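Side-chain contacts in MAU2 chromatid cohesion factor homolog (Saccharomyces cerevisiae, PDB 4XDN), which forms a complex with SCC2 that is required for the association of cohesin with chromosomes, and so takes part in sister chromatid cohesion: residues A[179-182]-A[183-187]; A[194-197]-A[198-202]; A[219-222]-A[223-226]. All blocks are in the same frame, centred on the assembly; numbering follows the deposited sequence.

Contact 1: residues A[179-182]-A[183-187]; sequences FQYV and GVMLC
Residues 179-182 and 183-187 are consecutive turns of helix 170-189, joined by four i to i+4 amide bonds, from G183 N to F179 O through L186 N to V182 O. The main side-chain contact is a Met-aromatic one between Y181 and M185, four residues apart. M185 CG sits above one face of the phenol, 4.1 Å from the centroid of the Y181 ring and displaced toward its rim, a CH-pi contact. SD approaches the same ring more obliquely, 4.9 Å from the centroid of Y181. Bends at chi2 (-45°) and chi3 bring the thioether obliquely across the tyrosine, and the terminal methyl CE of M185 comes to 3.3 Å from Y181 OH. The helix belongs to the mainly helical array of this SCC4/mau-2 family protein, and Y181 lies between it and helix 212-228, also packing on an apolar side chain of another protein's chain. V182 and L186 run side by side, CG1 of V182 being 4.1 Å from CD1 of L186; beyond them lie H138 of helix 126-144 and Y150 of helix 147-165. V184 lays its CG2 3.3 Å from Q180 O and meets S199 and F200 of the next helix.

Contact 2: residues A[194-197]-A[198-202]; sequences RRVK and TSFHG. With SO4 (sulfate ion), chain E.
Along 194-197 and 198-202, successive turns of helix 193-206, amide bonds run from T198 N to R194 O, S199 N to R195 O, F200 N to V196 O and H201 N to K197 O. The carbonyl of R195 is gripped twice by one residue: S199 N lies 2.7 Å from R195 O, and S199 OG reaches R195 O at 2.8 Å from the opposite face of the carbonyl plane. With OG beside its own backbone N (chi1 -62°), the serine folds its hydroxyl back onto the helix. V196 and F200 point the same way, and CG1 of V196 meets the edge of the F200 ring at CD2, 3.5 Å away. This pair is buried, with V196 against C187 of helix 170-189 and Y224 of helix 212-228. At the N-terminal end a sulfate, probably from the crystallisation liquor, is held by R195 N at 2.9 Å from its O1 and by R195 NH1 at 3.0 Å from its O2. R194 N gives O4 a weak bond, while sulfate O3 stands 3.4 Å above the plane of the R194 guanidinium, toward its rim. Two arginines and the amides of a helix start thus form an anion site, where the positive end of the helix dipole is likely to add to the side-chain charges.

Contact 3: residues A[219-222]-A[223-226]; sequences LCYV and NYLL
Y221 and L225 make the main apolar contact between 219-222 and 223-226, adjoining turns of helix 212-228. Methyl CD1 of L225 lies over one face of the phenol, 3.8 Å from the centroid of the Y221 ring and 20° off its normal, a CH-pi contact offset toward the rim on the CE1 side. Chi1 of Y221 (-172°) sets CG opposite the backbone N and swings the ring forward over the next turn. V222 and L226 lie alongside one another, CG1 of V222 3.9 Å from CD1 of L226. Y224 turns the edge of its ring to the backbone, with CD2 3.9 Å from Y221 O.

Hydrogen bonding between the segments is the regular helical series, N223 N to L219 O through L226 N to V222 O. The polar groups of N223 and Y224 bond outside the segments: N223 OD1 accepts from W255 NE1, N223 ND2 bonds to the backbone of another protein's chain, and Y224 OH pairs with H193 ND1. Y221 also stacks with F200 of helix 193-206; replacing it by alanine would probably open a gap that leaves the L225 methyl without its aromatic face and F200 without its stacking partner. The chemistry implies turns held by backbone bonds, with apolar contacts packing the side chains between them, while N223 and Y224 direct their polar groups to neighbours, including the partner protein.

How the contacts relate
From the N terminus the contacts come in series, on three helices that follow one another: contact 1 on 170-189, contact 2 on 193-206 and contact 3 on 212-228. Each closes just one turn within its own helix, so none nests in or crosses another. Their outer surfaces nevertheless meet. V184 of contact 1 packs on F200 of contact 2, whose ring stacks with Y221 of contact 3, while V196 lies between C187 and Y224. Helix 193-206 therefore has both others against it, and the first and third helices also touch directly, Y181 against C220, so the three helices pack against one another through mostly apolar side chains.

Contact 1: residues A[179-182]-A[183-187]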
ATOM      1  N   PHE A 179       8.367  -7.074  22.493  1.00 28.60           N
ATOM      2  CA  PHE A 179       8.699  -8.269  21.729  1.00 28.77           C
ATOM      3  C   PHE A 179       7.456  -9.025  21.270  1.00 26.56           C
ATOM      4  O   PHE A 179       7.520  -9.810  20.324  1.00 26.21           O
ATOM      5  CB  PHE A 179       9.622  -9.171  22.546  1.00 28.88           C
ATOM      6  CG  PHE A 179      11.039  -8.682  22.573  1.00 32.30           C
ATOM      7  CD1 PHE A 179      11.870  -8.884  21.483  1.00 31.89           C
ATOM      8  CD2 PHE A 179      11.531  -7.989  23.664  1.00 33.53           C
ATOM      9  CE1 PHE A 179      13.171  -8.423  21.489  1.00 32.09           C
ATOM     10  CE2 PHE A 179      12.833  -7.527  23.676  1.00 35.69           C
ATOM     11  CZ  PHE A 179      13.653  -7.743  22.586  1.00 34.27           C
ATOM     12  N   GLN A 180       6.324  -8.778  21.919  1.00 27.61           N
ATOM     13  CA  GLN A 180       5.054  -9.244  21.387  1.00 30.65           C
ATOM     14  C   GLN A 180       4.816  -8.553  20.050  1.00 28.24           C
ATOM     15  O   GLN A 180       4.382  -9.176  19.086  1.00 29.05           O
ATOM     16  CB  GLN A 180       3.906  -8.959  22.353  1.00 37.25           C
ATOM     17  CG  GLN A 180       3.737 -10.003  23.444  1.00 44.16           C
ATOM     18  CD  GLN A 180       2.514  -9.749  24.304  1.00 50.05           C
ATOM     19  OE1 GLN A 180       2.576  -9.013  25.289  1.00 53.05           O
ATOM     20  NE2 GLN A 180       1.392 -10.356  23.931  1.00 52.38           N
ATOM     21  N   TYR A 181       5.125  -7.261  20.007  1.00 27.61           N
ATOM     22  CA  TYR A 181       4.991  -6.468  18.793  1.00 27.97           C
ATOM     23  C   TYR A 181       5.960  -6.942  17.714  1.00 27.80           C
ATOM     24  O   TYR A 181       5.621  -6.947  16.532  1.00 26.57           O
ATOM     25  CB  TYR A 181       5.217  -4.987  19.104  1.00 28.36           C
ATOM     26  CG  TYR A 181       5.674  -4.164  17.923  1.00 29.85           C
ATOM     27  CD1 TYR A 181       4.765  -3.694  16.986  1.00 31.65           C
ATOM     28  CD2 TYR A 181       7.016  -3.845  17.753  1.00 30.08           C
ATOM     29  CE1 TYR A 181       5.179  -2.937  15.908  1.00 31.97           C
ATOM     30  CE2 TYR A 181       7.440  -3.092  16.682  1.00 30.82           C
ATOM     31  CZ  TYR A 181       6.517  -2.640  15.760  1.00 34.43           C
ATOM     32  OH  TYR A 181       6.941  -1.884  14.690  1.00 37.60           O
ATOM     33  N   VAL A 182       7.161  -7.340  18.121  1.00 28.57           N
ATOM     34  CA  VAL A 182       8.132  -7.903  17.188  1.00 27.32           C
ATOM     35  C   VAL A 182       7.571  -9.183  16.587  1.00 27.90           C
ATOM     36  O   VAL A 182       7.660  -9.402  15.382  1.00 30.10           O
ATOM     37  CB  VAL A 182       9.485  -8.195  17.874  1.00 27.31           C
ATOM     38  CG1 VAL A 182      10.405  -9.013  16.963  1.00 27.80           C
ATOM     39  CG2 VAL A 182      10.162  -6.898  18.281  1.00 23.85           C
ATOM     40  N   GLY A 183       6.987 -10.020  17.437  1.00 29.98           N
ATOM     41  CA  GLY A 183       6.367 -11.256  16.993  1.00 28.96           C
ATOM     42  C   GLY A 183       5.293 -11.018  15.948  1.00 26.63           C
ATOM     43  O   GLY A 183       5.242 -11.712  14.935  1.00 28.02           O
ATOM     44  N   VAL A 184       4.434 -10.033  16.199  1.00 27.89           N
ATOM     45  CA  VAL A 184       3.391  -9.658  15.252  1.00 30.60           C
ATOM     46  C   VAL A 184       4.002  -9.313  13.898  1.00 28.27           C
ATOM     47  O   VAL A 184       3.536  -9.787  12.859  1.00 27.36           O
ATOM     48  CB  VAL A 184       2.562  -8.452  15.765  1.00 35.25           C
ATOM     49  CG1 VAL A 184       1.570  -7.959  14.702  1.00 37.36           C
ATOM     50  CG2 VAL A 184       1.816  -8.823  17.033  1.00 35.31           C
ATOM     51  N   MET A 185       5.043  -8.487  13.914  1.00 27.68           N
ATOM     52  CA  MET A 185       5.687  -8.063  12.678  1.00 28.44           C
ATOM     53  C   MET A 185       6.276  -9.256  11.935  1.00 29.60           C
ATOM     54  O   MET A 185       6.315  -9.265  10.704  1.00 27.70           O
ATOM     55  CB  MET A 185       6.778  -7.026  12.963  1.00 27.09           C
ATOM     56  CG  MET A 185       6.256  -5.669  13.429  1.00 26.91           C
ATOM     57  SD  MET A 185       4.857  -5.080  12.448  1.00 46.32           S
ATOM     58  CE  MET A 185       5.213  -3.338  12.325  1.00 99.48           C
ATOM     59  N   LEU A 186       6.720 -10.263  12.682  1.00 29.48           N
ATOM     60  CA  LEU A 186       7.254 -11.477  12.077  1.00 30.90           C
ATOM     61  C   LEU A 186       6.129 -12.312  11.472  1.00 29.58           C
ATOM     62  O   LEU A 186       6.308 -12.952  10.435  1.00 30.36           O
ATOM     63  CB  LEU A 186       8.031 -12.301  13.108  1.00 30.42           C
ATOM     64  CG  LEU A 186       9.321 -11.673  13.647  1.00 30.05           C
ATOM     65  CD1 LEU A 186       9.878 -12.495  14.799  1.00 28.86           C
ATOM     66  CD2 LEU A 186      10.361 -11.530  12.549  1.00 30.94           C
ATOM     67  N   CYS A 187       4.966 -12.304  12.115  1.00 30.01           N
ATOM     68  CA  CYS A 187       3.807 -13.012  11.586  1.00 32.86           C
ATOM     69  C   CYS A 187       3.347 -12.379  10.276  1.00 30.94           C
ATOM     70  O   CYS A 187       2.993 -13.082   9.333  1.00 32.37           O
ATOM     71  CB  CYS A 187       2.659 -13.021  12.599  1.00 35.00           C
ATOM     72  SG  CYS A 187       2.868 -14.184  13.959  1.00 45.71           S
TER

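Contact 2: residues A[194-197]-A[198-202]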
ATOM      1  N   ARG A 194      -4.237 -14.969  10.219  1.00 41.28           N
ATOM      2  CA  ARG A 194      -5.055 -15.309  11.378  1.00 43.01           C
ATOM      3  C   ARG A 194      -4.252 -15.118  12.663  1.00 41.16           C
ATOM      4  O   ARG A 194      -4.769 -14.591  13.648  1.00 39.81           O
ATOM      5  CB  ARG A 194      -5.582 -16.744  11.271  1.00 50.20           C
ATOM      6  CG  ARG A 194      -6.811 -16.872  10.373  1.00 58.13           C
ATOM      7  CD  ARG A 194      -6.649 -17.927   9.284  1.00 64.95           C
ATOM      8  NE  ARG A 194      -7.021 -19.264   9.735  1.00 70.60           N
ATOM      9  CZ  ARG A 194      -7.078 -20.331   8.942  1.00 75.45           C
ATOM     10  NH1 ARG A 194      -6.784 -20.223   7.652  1.00 76.53           N
ATOM     11  NH2 ARG A 194      -7.432 -21.511   9.437  1.00 77.75           N
ATOM     12  N   ARG A 195      -2.988 -15.532  12.650  1.00 41.72           N
ATOM     13  CA  ARG A 195      -2.110 -15.321  13.800  1.00 42.30           C
ATOM     14  C   ARG A 195      -1.850 -13.838  14.058  1.00 37.39           C
ATOM     15  O   ARG A 195      -1.754 -13.417  15.211  1.00 35.04           O
ATOM     16  CB  ARG A 195      -0.772 -16.040  13.608  1.00 47.71           C
ATOM     17  CG  ARG A 195      -0.733 -17.472  14.135  1.00 54.71           C
ATOM     18  CD  ARG A 195      -0.825 -18.505  13.019  1.00 59.22           C
ATOM     19  NE  ARG A 195       0.058 -19.643  13.261  1.00 61.90           N
ATOM     20  CZ  ARG A 195       0.529 -20.443  12.309  1.00 62.10           C
ATOM     21  NH1 ARG A 195       0.209 -20.236  11.036  1.00 59.08           N
ATOM     22  NH2 ARG A 195       1.328 -21.453  12.632  1.00 63.03           N
ATOM     23  N   VAL A 196      -1.716 -13.054  12.991  1.00 34.24           N
ATOM     24  CA  VAL A 196      -1.459 -11.622  13.131  1.00 31.71           C
ATOM     25  C   VAL A 196      -2.589 -10.969  13.919  1.00 32.22           C
ATOM     26  O   VAL A 196      -2.350 -10.276  14.909  1.00 32.32           O
ATOM     27  CB  VAL A 196      -1.313 -10.918  11.757  1.00 32.32           C
ATOM     28  CG1 VAL A 196      -1.282  -9.394  11.920  1.00 31.96           C
ATOM     29  CG2 VAL A 196      -0.055 -11.392  11.040  1.00 31.03           C
ATOM     30  N   LYS A 197      -3.820 -11.208  13.475  1.00 34.00           N
ATOM     31  CA  LYS A 197      -5.002 -10.631  14.107  1.00 38.50           C
ATOM     32  C   LYS A 197      -5.119 -11.072  15.561  1.00 38.82           C
ATOM     33  O   LYS A 197      -5.432 -10.270  16.442  1.00 37.91           O
ATOM     34  CB  LYS A 197      -6.258 -11.027  13.331  1.00 43.38           C
ATOM     35  CG  LYS A 197      -6.266 -10.539  11.894  1.00 46.94           C
ATOM     36  CD  LYS A 197      -7.245 -11.325  11.042  1.00 52.57           C
ATOM     37  CE  LYS A 197      -7.206 -10.864   9.594  1.00 54.97           C
ATOM     38  NZ  LYS A 197      -8.001 -11.764   8.714  1.00 58.36           N
ATOM     39  N   THR A 198      -4.864 -12.354  15.802  1.00 39.27           N
ATOM     40  CA  THR A 198      -4.887 -12.906  17.151  1.00 38.74           C
ATOM     41  C   THR A 198      -3.812 -12.259  18.017  1.00 37.28           C
ATOM     42  O   THR A 198      -4.052 -11.937  19.182  1.00 36.67           O
ATOM     43  CB  THR A 198      -4.677 -14.436  17.130  1.00 40.87           C
ATOM     44  OG1 THR A 198      -5.801 -15.065  16.504  1.00 41.98           O
ATOM     45  CG2 THR A 198      -4.513 -14.996  18.545  1.00 44.59           C
ATOM     46  N   SER A 199      -2.627 -12.072  17.444  1.00 35.19           N
ATOM     47  CA  SER A 199      -1.507 -11.505  18.188  1.00 34.92           C
ATOM     48  C   SER A 199      -1.719 -10.020  18.455  1.00 33.74           C
ATOM     49  O   SER A 199      -1.420  -9.538  19.545  1.00 35.76           O
ATOM     50  CB  SER A 199      -0.194 -11.721  17.433  1.00 36.82           C
ATOM     51  OG  SER A 199       0.089 -13.101  17.287  1.00 40.24           O
ATOM     52  N   PHE A 200      -2.232  -9.298  17.463  1.00 32.34           N
ATOM     53  CA  PHE A 200      -2.534  -7.879  17.640  1.00 32.46           C
ATOM     54  C   PHE A 200      -3.525  -7.688  18.782  1.00 34.06           C
ATOM     55  O   PHE A 200      -3.313  -6.862  19.668  1.00 34.87           O
ATOM     56  CB  PHE A 200      -3.103  -7.271  16.354  1.00 33.25           C
ATOM     57  CG  PHE A 200      -2.104  -6.475  15.558  1.00 34.25           C
ATOM     58  CD1 PHE A 200      -1.495  -5.355  16.104  1.00 35.06           C
ATOM     59  CD2 PHE A 200      -1.791  -6.834  14.257  1.00 34.40           C
ATOM     60  CE1 PHE A 200      -0.583  -4.621  15.375  1.00 34.09           C
ATOM     61  CE2 PHE A 200      -0.881  -6.100  13.524  1.00 35.39           C
ATOM     62  CZ  PHE A 200      -0.275  -4.992  14.083  1.00 34.67           C
ATOM     63  N   HIS A 201      -4.606  -8.460  18.750  1.00 36.50           N
ATOM     64  CA  HIS A 201      -5.647  -8.369  19.767  1.00 37.76           C
ATOM     65  C   HIS A 201      -5.090  -8.669  21.157  1.00 37.85           C
ATOM     66  O   HIS A 201      -5.333  -7.924  22.106  1.00 36.93           O
ATOM     67  CB  HIS A 201      -6.792  -9.330  19.444  1.00 38.43           C
ATOM     68  CG  HIS A 201      -7.972  -9.189  20.355  1.00 40.86           C
ATOM     69  ND1 HIS A 201      -8.044  -9.811  21.582  1.00 42.71           N
ATOM     70  CD2 HIS A 201      -9.126  -8.495  20.214  1.00 43.25           C
ATOM     71  CE1 HIS A 201      -9.194  -9.507  22.160  1.00 44.61           C
ATOM     72  NE2 HIS A 201      -9.867  -8.709  21.351  1.00 46.88           N
ATOM     73  N   GLY A 202      -4.344  -9.763  21.271  1.00 37.06           N
ATOM     74  CA  GLY A 202      -3.743 -10.140  22.537  1.00 38.84           C
ATOM     75  C   GLY A 202      -2.747  -9.096  23.000  1.00 40.31           C
ATOM     76  O   GLY A 202      -2.651  -8.789  24.188  1.00 42.22           O
TER
HETATM   77  S   SO4 E 703      -2.718 -18.369   9.454  1.00 86.70           S
HETATM   78  O1  SO4 E 703      -2.371 -17.460  10.544  1.00 85.72           O
HETATM   79  O2  SO4 E 703      -1.503 -18.980   8.922  1.00 87.49           O
HETATM   80  O3  SO4 E 703      -3.601 -19.412   9.968  1.00 89.21           O
HETATM   81  O4  SO4 E 703      -3.388 -17.628   8.387  1.00 85.53           O

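Contact 3: residues A[219-222]-A[223-226]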
ATOM      1  N   LEU A 219      -2.422   1.736  15.322  1.00 28.43           N
ATOM      2  CA  LEU A 219      -2.169   2.298  14.001  1.00 28.99           C
ATOM      3  C   LEU A 219      -1.484   1.262  13.118  1.00 29.00           C
ATOM      4  O   LEU A 219      -1.811   1.132  11.938  1.00 29.67           O
ATOM      5  CB  LEU A 219      -1.312   3.563  14.105  1.00 28.34           C
ATOM      6  CG  LEU A 219      -2.004   4.792  14.693  1.00 30.96           C
ATOM      7  CD1 LEU A 219      -0.982   5.851  15.071  1.00 29.51           C
ATOM      8  CD2 LEU A 219      -3.016   5.353  13.714  1.00 33.99           C
ATOM      9  N   CYS A 220      -0.533   0.528  13.694  1.00 27.17           N
ATOM     10  CA  CYS A 220       0.120  -0.571  12.987  1.00 27.74           C
ATOM     11  C   CYS A 220      -0.929  -1.589  12.561  1.00 29.74           C
ATOM     12  O   CYS A 220      -0.887  -2.119  11.450  1.00 28.07           O
ATOM     13  CB  CYS A 220       1.178  -1.249  13.865  1.00 25.44           C
ATOM     14  SG  CYS A 220       2.606  -0.228  14.318  1.00 27.85           S
ATOM     15  N   TYR A 221      -1.873  -1.849  13.461  1.00 31.86           N
ATOM     16  CA  TYR A 221      -2.935  -2.816  13.218  1.00 29.38           C
ATOM     17  C   TYR A 221      -3.803  -2.385  12.042  1.00 26.90           C
ATOM     18  O   TYR A 221      -3.974  -3.134  11.081  1.00 27.73           O
ATOM     19  CB  TYR A 221      -3.792  -2.978  14.475  1.00 29.53           C
ATOM     20  CG  TYR A 221      -4.824  -4.084  14.417  1.00 29.09           C
ATOM     21  CD1 TYR A 221      -4.674  -5.169  13.563  1.00 28.53           C
ATOM     22  CD2 TYR A 221      -5.951  -4.040  15.226  1.00 30.62           C
ATOM     23  CE1 TYR A 221      -5.619  -6.180  13.522  1.00 31.87           C
ATOM     24  CE2 TYR A 221      -6.898  -5.041  15.189  1.00 33.06           C
ATOM     25  CZ  TYR A 221      -6.729  -6.108  14.336  1.00 34.24           C
ATOM     26  OH  TYR A 221      -7.676  -7.104  14.298  1.00 38.28           O
ATOM     27  N   VAL A 222      -4.342  -1.173  12.123  1.00 25.89           N
ATOM     28  CA  VAL A 222      -5.222  -0.656  11.084  1.00 29.92           C
ATOM     29  C   VAL A 222      -4.513  -0.634   9.731  1.00 28.53           C
ATOM     30  O   VAL A 222      -5.087  -1.044   8.722  1.00 27.15           O
ATOM     31  CB  VAL A 222      -5.730   0.763  11.431  1.00 31.69           C
ATOM     32  CG1 VAL A 222      -6.480   1.386  10.254  1.00 33.14           C
ATOM     33  CG2 VAL A 222      -6.632   0.712  12.656  1.00 32.14           C
ATOM     34  N   ASN A 223      -3.267  -0.169   9.716  1.00 28.58           N
ATOM     35  CA  ASN A 223      -2.508  -0.097   8.473  1.00 28.84           C
ATOM     36  C   ASN A 223      -2.305  -1.482   7.871  1.00 27.24           C
ATOM     37  O   ASN A 223      -2.429  -1.663   6.661  1.00 26.85           O
ATOM     38  CB  ASN A 223      -1.150   0.574   8.698  1.00 28.18           C
ATOM     39  CG  ASN A 223      -0.683   1.376   7.488  1.00 29.35           C
ATOM     40  OD1 ASN A 223       0.008   2.387   7.635  1.00 29.19           O
ATOM     41  ND2 ASN A 223      -1.070   0.941   6.290  1.00 30.80           N
ATOM     42  N   TYR A 224      -1.993  -2.460   8.715  1.00 26.47           N
ATOM     43  CA  TYR A 224      -1.857  -3.839   8.255  1.00 30.03           C
ATOM     44  C   TYR A 224      -3.148  -4.332   7.603  1.00 30.63           C
ATOM     45  O   TYR A 224      -3.120  -4.944   6.538  1.00 31.16           O
ATOM     46  CB  TYR A 224      -1.477  -4.765   9.411  1.00 28.89           C
ATOM     47  CG  TYR A 224      -1.878  -6.205   9.177  1.00 28.75           C
ATOM     48  CD1 TYR A 224      -1.107  -7.042   8.381  1.00 26.59           C
ATOM     49  CD2 TYR A 224      -3.033  -6.724   9.746  1.00 29.13           C
ATOM     50  CE1 TYR A 224      -1.473  -8.356   8.161  1.00 27.48           C
ATOM     51  CE2 TYR A 224      -3.408  -8.036   9.531  1.00 29.79           C
ATOM     52  CZ  TYR A 224      -2.625  -8.847   8.737  1.00 29.29           C
ATOM     53  OH  TYR A 224      -2.999 -10.153   8.524  1.00 32.86           O
ATOM     54  N   LEU A 225      -4.275  -4.062   8.253  1.00 30.22           N
ATOM     55  CA  LEU A 225      -5.572  -4.507   7.754  1.00 30.63           C
ATOM     56  C   LEU A 225      -5.897  -3.843   6.419  1.00 29.70           C
ATOM     57  O   LEU A 225      -6.408  -4.491   5.507  1.00 30.08           O
ATOM     58  CB  LEU A 225      -6.672  -4.211   8.778  1.00 32.90           C
ATOM     59  CG  LEU A 225      -6.597  -4.992  10.095  1.00 33.78           C
ATOM     60  CD1 LEU A 225      -7.588  -4.431  11.099  1.00 33.71           C
ATOM     61  CD2 LEU A 225      -6.856  -6.477   9.875  1.00 35.04           C
ATOM     62  N   LEU A 226      -5.596  -2.553   6.307  1.00 28.00           N
ATOM     63  CA  LEU A 226      -5.834  -1.820   5.069  1.00 29.72           C
ATOM     64  C   LEU A 226      -4.945  -2.337   3.938  1.00 30.02           C
ATOM     65  O   LEU A 226      -5.384  -2.427   2.790  1.00 31.90           O
ATOM     66  CB  LEU A 226      -5.597  -0.326   5.279  1.00 30.88           C
ATOM     67  CG  LEU A 226      -6.688   0.429   6.041  1.00 31.38           C
ATOM     68  CD1 LEU A 226      -6.201   1.820   6.414  1.00 33.35           C
ATOM     69  CD2 LEU A 226      -7.967   0.516   5.220  1.00 30.68           C
TER